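Local structure of possible translation initiation inhibitor (Rhodopseudomonas palustris, 3LME) at residues 53-58 with 76-81; 4-9 with 63-68. The protein is of unknown function but belongs to the YjgF-like (L-PSP) family, small alpha/beta proteins that typically assemble as trimers, and is named a possible translation initiation inhibitor. The protein carries 1 engineered substitution. All coordinates share one frame; numbering follows the deposited sequence.

Interaction 1 (53-58 with 76-81); sequences RRMFDN and LTVFVT
In Met-55, CG stands anti to the backbone N (chi1 175°) and SD continues the extended line, before a bend at chi3 (73°) sets CE against Val-78 CG1. Val-78 has CG1 anti to its own N, which carries that branch out to the helix. The two side chains meet at a slant, and Met-55 CE lies 4.1 Å from Val-78 CG1, the closest approach of the two segments. Flexible, unbranched methionine suits a helix that stands well off the strand, with 10.1 Å between Phe-56 CA and Val-78 CA, whereas a compact beta-branched valine suits the extended backbone of a strand.

The first bond of the Phe-56 side chain points neither at the strand nor away from it, but the end of its ring comes nearer. Leu-76 meets it at the ring edge, near the ring plane, with CD1 at 4.3 Å from Phe-56 CE1. No hydrogen bond links the segments; all four touching residues are buried and apolar. Away from the strand, Arg-53 NE donates to Asp-57 OD1 at 3.0 Å in a salt bridge one turn along the helix; OD1 lies in the guanidinium plane, while the N-H comes in on its syn side, tilted 26° from the carboxylate plane.

This is helix-on-sheet packing in the alpha/beta fold of the YjgF-like family. Strand 73-80 runs between 120-127 and 106-110; Met-55 also touches Ala-120 and Ile-122 of the former, and Phe-56 reaches across to Val-93 and Ile-97 of helix 83-98, which packs against this part of helix 48-64.

Interaction 2 (4-9 with 63-68); sequences KIIAPT and AEAAGA
Ile-6 meets Ala-65 and Ala-66 where helix 48-64 ends in a Schellman motif, so the contact joins the N-terminal edge of the YjgF-like fold to the end of one of its sheet-covering helices.

The packing across the contact is wholly apolar, with no hydrogen bond between the segments. Ile-6 uses both branches. Its CG2 methyl approaches Ala-65 CB at 4.2 Å, while the longer branch runs to the next residue and puts CD1 3.5 Å from Ala-66 CB. CG1 stands anti to the carbonyl carbon and beside the backbone N (chi1 -63°), which divides the two branches between the two alanines. Small methyl groups suit the turn because they let the chain just after strand 4-5 come near, 6.4 Å from Ile-6 CA to Ala-66 CA, and the branched isoleucine spans both. The same side chain also packs on Val-29 and Ile-31 of strand 28-35, and Ala-66 touches Val-29 as well, so the contact continues into the sheet.

Backbone hydrogen bonds shape each partner separately. Ile-6 pairs with Gly-22 and Lys-4 with Arg-24, which holds residues 4-6 against strand 22-25 at the margin of the sheet. At the helix end, a type I turn from Glu-64 to Gly-67 presents the two alanines, and Gly-67 N bonds to Glu-64 O at 3.0 Å. Gly-67, the C-prime residue, has a positive phi (93°), a backbone conformation that glycine adopts readily because it has no CB. Ala-63 O accepts two bonds from opposite faces of its plane, from Ala-66 N at 2.8 Å and from Ala-68 N at 3.0 Å.

Interactions 1 and 2 use different parts of one helix, 48-64: 53-58 lies within it, while 63-68 takes in its C-terminal end. Their centres are 18 Å apart, and their nearest atoms stay about 5 Å from each other without touching. Both reach the same mixed sheet, interaction 1 at strand 73-80 near the middle of the chain and interaction 2 just after the edge strand 4-5; the helix therefore packs against the sheet region at two separated places. The segments alternate along the sequence. One residue of each contact's segments, Phe-79 and Ile-5, packs on the second subunit (on its Leu-109 and Tyr-103), though neither touches across its own contact.

Interaction 1 (53-58 with 76-81)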
loop_
_atom_site.group_PDB
_atom_site.type_symbol
_atom_site.label_atom_id
_atom_site.label_comp_id
_atom_site.label_asym_id
_atom_site.label_seq_id
_atom_site.Cartn_x
_atom_site.Cartn_y
_atom_site.Cartn_z
ATOM N N ARG A 53 12.519 5.459 -15.458
ATOM C CA ARG A 53 12.395 6.937 -15.504
ATOM C C ARG A 53 10.982 7.320 -15.986
ATOM O O ARG A 53 10.313 8.174 -15.387
ATOM C CB ARG A 53 13.501 7.594 -16.355
ATOM C CG ARG A 53 13.401 9.129 -16.533
ATOM C CD ARG A 53 13.227 9.868 -15.175
ATOM N NE ARG A 53 13.125 11.350 -15.211
ATOM C CZ ARG A 53 14.165 12.190 -15.151
ATOM N NH1 ARG A 53 15.393 11.709 -15.099
ATOM N NH2 ARG A 53 13.977 13.511 -15.152
ATOM N N ARG A 54 10.511 6.624 -17.012
ATOM C CA ARG A 54 9.211 6.909 -17.572
ATOM C C ARG A 54 8.065 6.562 -16.635
ATOM O O ARG A 54 7.024 7.224 -16.652
ATOM C CB ARG A 54 9.037 6.185 -18.900
ATOM C CG ARG A 54 7.812 6.606 -19.702
ATOM C CD ARG A 54 7.979 8.028 -20.099
ATOM N NE ARG A 54 7.202 8.301 -21.295
ATOM C CZ ARG A 54 7.698 8.360 -22.526
ATOM N NH1 ARG A 54 8.988 8.155 -22.750
ATOM N NH2 ARG A 54 6.875 8.619 -23.540
ATOM N N MET A 55 8.239 5.509 -15.840
ATOM C CA MET A 55 7.278 5.159 -14.794
ATOM C C MET A 55 7.193 6.308 -13.786
ATOM O O MET A 55 6.092 6.773 -13.456
ATOM C CB MET A 55 7.692 3.861 -14.118
ATOM C CG MET A 55 6.852 3.430 -12.908
ATOM S SD MET A 55 7.534 1.916 -12.202
ATOM C CE MET A 55 9.025 2.569 -11.412
ATOM N N PHE A 56 8.353 6.804 -13.347
ATOM C CA PHE A 56 8.363 7.954 -12.441
ATOM C C PHE A 56 7.747 9.229 -13.042
ATOM O O PHE A 56 6.918 9.887 -12.388
ATOM C CB PHE A 56 9.758 8.217 -11.939
ATOM C CG PHE A 56 10.150 7.358 -10.796
ATOM C CD1 PHE A 56 9.753 7.669 -9.521
ATOM C CD2 PHE A 56 10.928 6.230 -10.998
ATOM C CE1 PHE A 56 10.137 6.877 -8.453
ATOM C CE2 PHE A 56 11.317 5.400 -9.920
ATOM C CZ PHE A 56 10.923 5.721 -8.662
ATOM N N ASP A 57 8.126 9.559 -14.284
ATOM C CA ASP A 57 7.556 10.705 -14.975
ATOM C C ASP A 57 6.020 10.565 -15.120
ATOM O O ASP A 57 5.279 11.525 -14.853
ATOM C CB ASP A 57 8.201 10.901 -16.347
ATOM C CG ASP A 57 9.685 11.349 -16.283
ATOM O OD1 ASP A 57 10.202 11.817 -15.232
ATOM O OD2 ASP A 57 10.345 11.250 -17.343
ATOM N N ASN A 58 5.519 9.400 -15.531
ATOM C CA ASN A 58 4.083 9.261 -15.608
ATOM C C ASN A 58 3.417 9.557 -14.266
ATOM O O ASN A 58 2.399 10.252 -14.225
ATOM C CB ASN A 58 3.669 7.868 -16.054
ATOM C CG ASN A 58 3.867 7.628 -17.521
ATOM O OD1 ASN A 58 3.971 6.494 -17.956
ATOM N ND2 ASN A 58 3.906 8.678 -18.292
ATOM N N LEU A 76 6.107 5.951 -1.485
ATOM C CA LEU A 76 6.287 5.317 -2.771
ATOM C C LEU A 76 6.369 3.817 -2.560
ATOM O O LEU A 76 7.188 3.354 -1.768
ATOM C CB LEU A 76 7.572 5.824 -3.422
ATOM C CG LEU A 76 7.671 7.320 -3.752
ATOM C CD1 LEU A 76 8.985 7.600 -4.418
ATOM C CD2 LEU A 76 6.547 7.733 -4.670
ATOM N N THR A 77 5.517 3.045 -3.233
ATOM C CA THR A 77 5.645 1.592 -3.171
ATOM C C THR A 77 6.023 1.095 -4.559
ATOM O O THR A 77 5.225 1.121 -5.484
ATOM C CB THR A 77 4.360 0.908 -2.603
ATOM O OG1 THR A 77 3.852 1.674 -1.491
ATOM C CG2 THR A 77 4.658 -0.520 -2.129
ATOM N N VAL A 78 7.276 0.706 -4.720
ATOM C CA VAL A 78 7.735 0.211 -6.004
ATOM C C VAL A 78 7.682 -1.308 -6.011
ATOM O O VAL A 78 8.307 -1.974 -5.170
ATOM C CB VAL A 78 9.152 0.684 -6.322
ATOM C CG1 VAL A 78 9.436 0.573 -7.821
ATOM C CG2 VAL A 78 9.324 2.100 -5.887
ATOM N N PHE A 79 6.895 -1.849 -6.934
ATOM C CA PHE A 79 6.890 -3.282 -7.207
ATOM C C PHE A 79 7.693 -3.539 -8.478
ATOM O O PHE A 79 7.444 -2.949 -9.529
ATOM C CB PHE A 79 5.463 -3.789 -7.378
ATOM C CG PHE A 79 4.517 -3.305 -6.321
ATOM C CD1 PHE A 79 4.302 -4.053 -5.173
ATOM C CD2 PHE A 79 3.837 -2.103 -6.474
ATOM C CE1 PHE A 79 3.431 -3.614 -4.184
ATOM C CE2 PHE A 79 2.937 -1.651 -5.481
ATOM C CZ PHE A 79 2.746 -2.418 -4.336
ATOM N N VAL A 80 8.679 -4.406 -8.366
ATOM C CA VAL A 80 9.484 -4.777 -9.494
ATOM C C VAL A 80 9.542 -6.304 -9.629
ATOM O O VAL A 80 9.048 -7.066 -8.792
ATOM C CB VAL A 80 10.927 -4.202 -9.395
ATOM C CG1 VAL A 80 10.898 -2.744 -9.026
ATOM C CG2 VAL A 80 11.755 -4.992 -8.393
ATOM N N THR A 81 10.196 -6.725 -10.696
ATOM C CA THR A 81 10.138 -8.068 -11.183
ATOM C C THR A 81 11.386 -8.850 -10.796
ATOM O O THR A 81 11.363 -10.100 -10.768
ATOM C CB THR A 81 9.864 -8.004 -12.693
ATOM O OG1 THR A 81 8.540 -8.481 -12.897
ATOM C CG2 THR A 81 10.885 -8.801 -13.557
#

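Interaction 2 (4-9 with 63-68)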
loop_
_atom_site.group_PDB
_atom_site.type_symbol
_atom_site.label_atom_id
_atom_site.label_comp_id
_atom_site.label_asym_id
_atom_site.label_seq_id
_atom_site.Cartn_x
_atom_site.Cartn_y
_atom_site.Cartn_z
ATOM N N LYS A 4 -12.093 14.433 -5.614
ATOM C CA LYS A 4 -12.148 14.804 -7.014
ATOM C C LYS A 4 -11.235 13.828 -7.768
ATOM O O LYS A 4 -10.029 13.794 -7.506
ATOM C CB LYS A 4 -11.628 16.232 -7.181
ATOM C CG LYS A 4 -11.983 16.869 -8.522
ATOM C CD LYS A 4 -11.279 18.226 -8.722
ATOM C CE LYS A 4 -11.919 18.988 -9.908
ATOM N NZ LYS A 4 -11.444 20.410 -10.065
ATOM N N ILE A 5 -11.809 13.031 -8.676
ATOM C CA ILE A 5 -11.017 12.211 -9.594
ATOM C C ILE A 5 -10.225 13.128 -10.499
ATOM O O ILE A 5 -10.768 14.053 -11.047
ATOM C CB ILE A 5 -11.904 11.298 -10.501
ATOM C CG1 ILE A 5 -12.641 10.214 -9.679
ATOM C CG2 ILE A 5 -11.081 10.682 -11.678
ATOM C CD1 ILE A 5 -11.749 9.247 -8.941
ATOM N N ILE A 6 -8.944 12.842 -10.670
ATOM C CA ILE A 6 -8.053 13.667 -11.485
ATOM C C ILE A 6 -8.304 13.427 -12.950
ATOM O O ILE A 6 -8.018 12.357 -13.466
ATOM C CB ILE A 6 -6.597 13.347 -11.176
ATOM C CG1 ILE A 6 -6.299 13.700 -9.722
ATOM C CG2 ILE A 6 -5.675 14.091 -12.114
ATOM C CD1 ILE A 6 -5.093 13.019 -9.181
ATOM N N ALA A 7 -8.866 14.425 -13.619
ATOM C CA ALA A 7 -9.129 14.340 -15.068
ATOM C C ALA A 7 -7.834 14.202 -15.907
ATOM O O ALA A 7 -6.796 14.779 -15.568
ATOM C CB ALA A 7 -9.948 15.542 -15.521
ATOM N N PRO A 8 -7.887 13.413 -16.989
ATOM C CA PRO A 8 -6.677 13.229 -17.790
ATOM C C PRO A 8 -6.297 14.495 -18.528
ATOM O O PRO A 8 -7.163 15.282 -18.908
ATOM C CB PRO A 8 -7.053 12.124 -18.774
ATOM C CG PRO A 8 -8.231 11.490 -18.200
ATOM C CD PRO A 8 -8.977 12.547 -17.439
ATOM N N THR A 9 -5.002 14.655 -18.746
ATOM C CA THR A 9 -4.428 15.903 -19.220
ATOM C C THR A 9 -3.501 15.598 -20.384
ATOM O O THR A 9 -3.283 14.429 -20.694
ATOM C CB THR A 9 -3.751 16.582 -18.023
ATOM O OG1 THR A 9 -4.673 17.534 -17.486
ATOM C CG2 THR A 9 -2.455 17.264 -18.362
ATOM N N ALA A 63 0.551 13.448 -10.589
ATOM C CA ALA A 63 0.588 14.196 -9.334
ATOM C C ALA A 63 0.501 15.700 -9.583
ATOM O O ALA A 63 -0.307 16.398 -8.978
ATOM C CB ALA A 63 1.796 13.862 -8.558
ATOM N N GLU A 64 1.323 16.177 -10.502
ATOM C CA GLU A 64 1.365 17.583 -10.867
ATOM C C GLU A 64 0.006 18.083 -11.428
ATOM O O GLU A 64 -0.379 19.224 -11.190
ATOM C CB GLU A 64 2.559 17.824 -11.804
ATOM C CG GLU A 64 2.843 19.276 -12.123
ATOM C CD GLU A 64 1.977 19.802 -13.289
ATOM O OE1 GLU A 64 1.664 21.026 -13.286
ATOM O OE2 GLU A 64 1.604 18.993 -14.199
ATOM N N ALA A 65 -0.729 17.220 -12.127
ATOM C CA ALA A 65 -2.101 17.526 -12.550
ATOM C C ALA A 65 -3.110 17.648 -11.384
ATOM O O ALA A 65 -4.255 18.094 -11.576
ATOM C CB ALA A 65 -2.585 16.505 -13.552
ATOM N N ALA A 66 -2.712 17.260 -10.179
ATOM C CA ALA A 66 -3.565 17.495 -9.029
ATOM C C ALA A 66 -2.932 18.509 -8.093
ATOM O O ALA A 66 -3.432 18.726 -6.997
ATOM C CB ALA A 66 -3.840 16.209 -8.305
ATOM N N GLY A 67 -1.822 19.114 -8.519
ATOM C CA GLY A 67 -1.180 20.184 -7.762
ATOM C C GLY A 67 -0.081 19.729 -6.819
ATOM O O GLY A 67 0.401 20.517 -6.013
ATOM N N ALA A 68 0.327 18.463 -6.903
ATOM C CA ALA A 68 1.399 17.960 -6.071
ATOM C C ALA A 68 2.657 17.908 -6.874
ATOM O O ALA A 68 2.621 17.675 -8.078
ATOM C CB ALA A 68 1.070 16.601 -5.570
#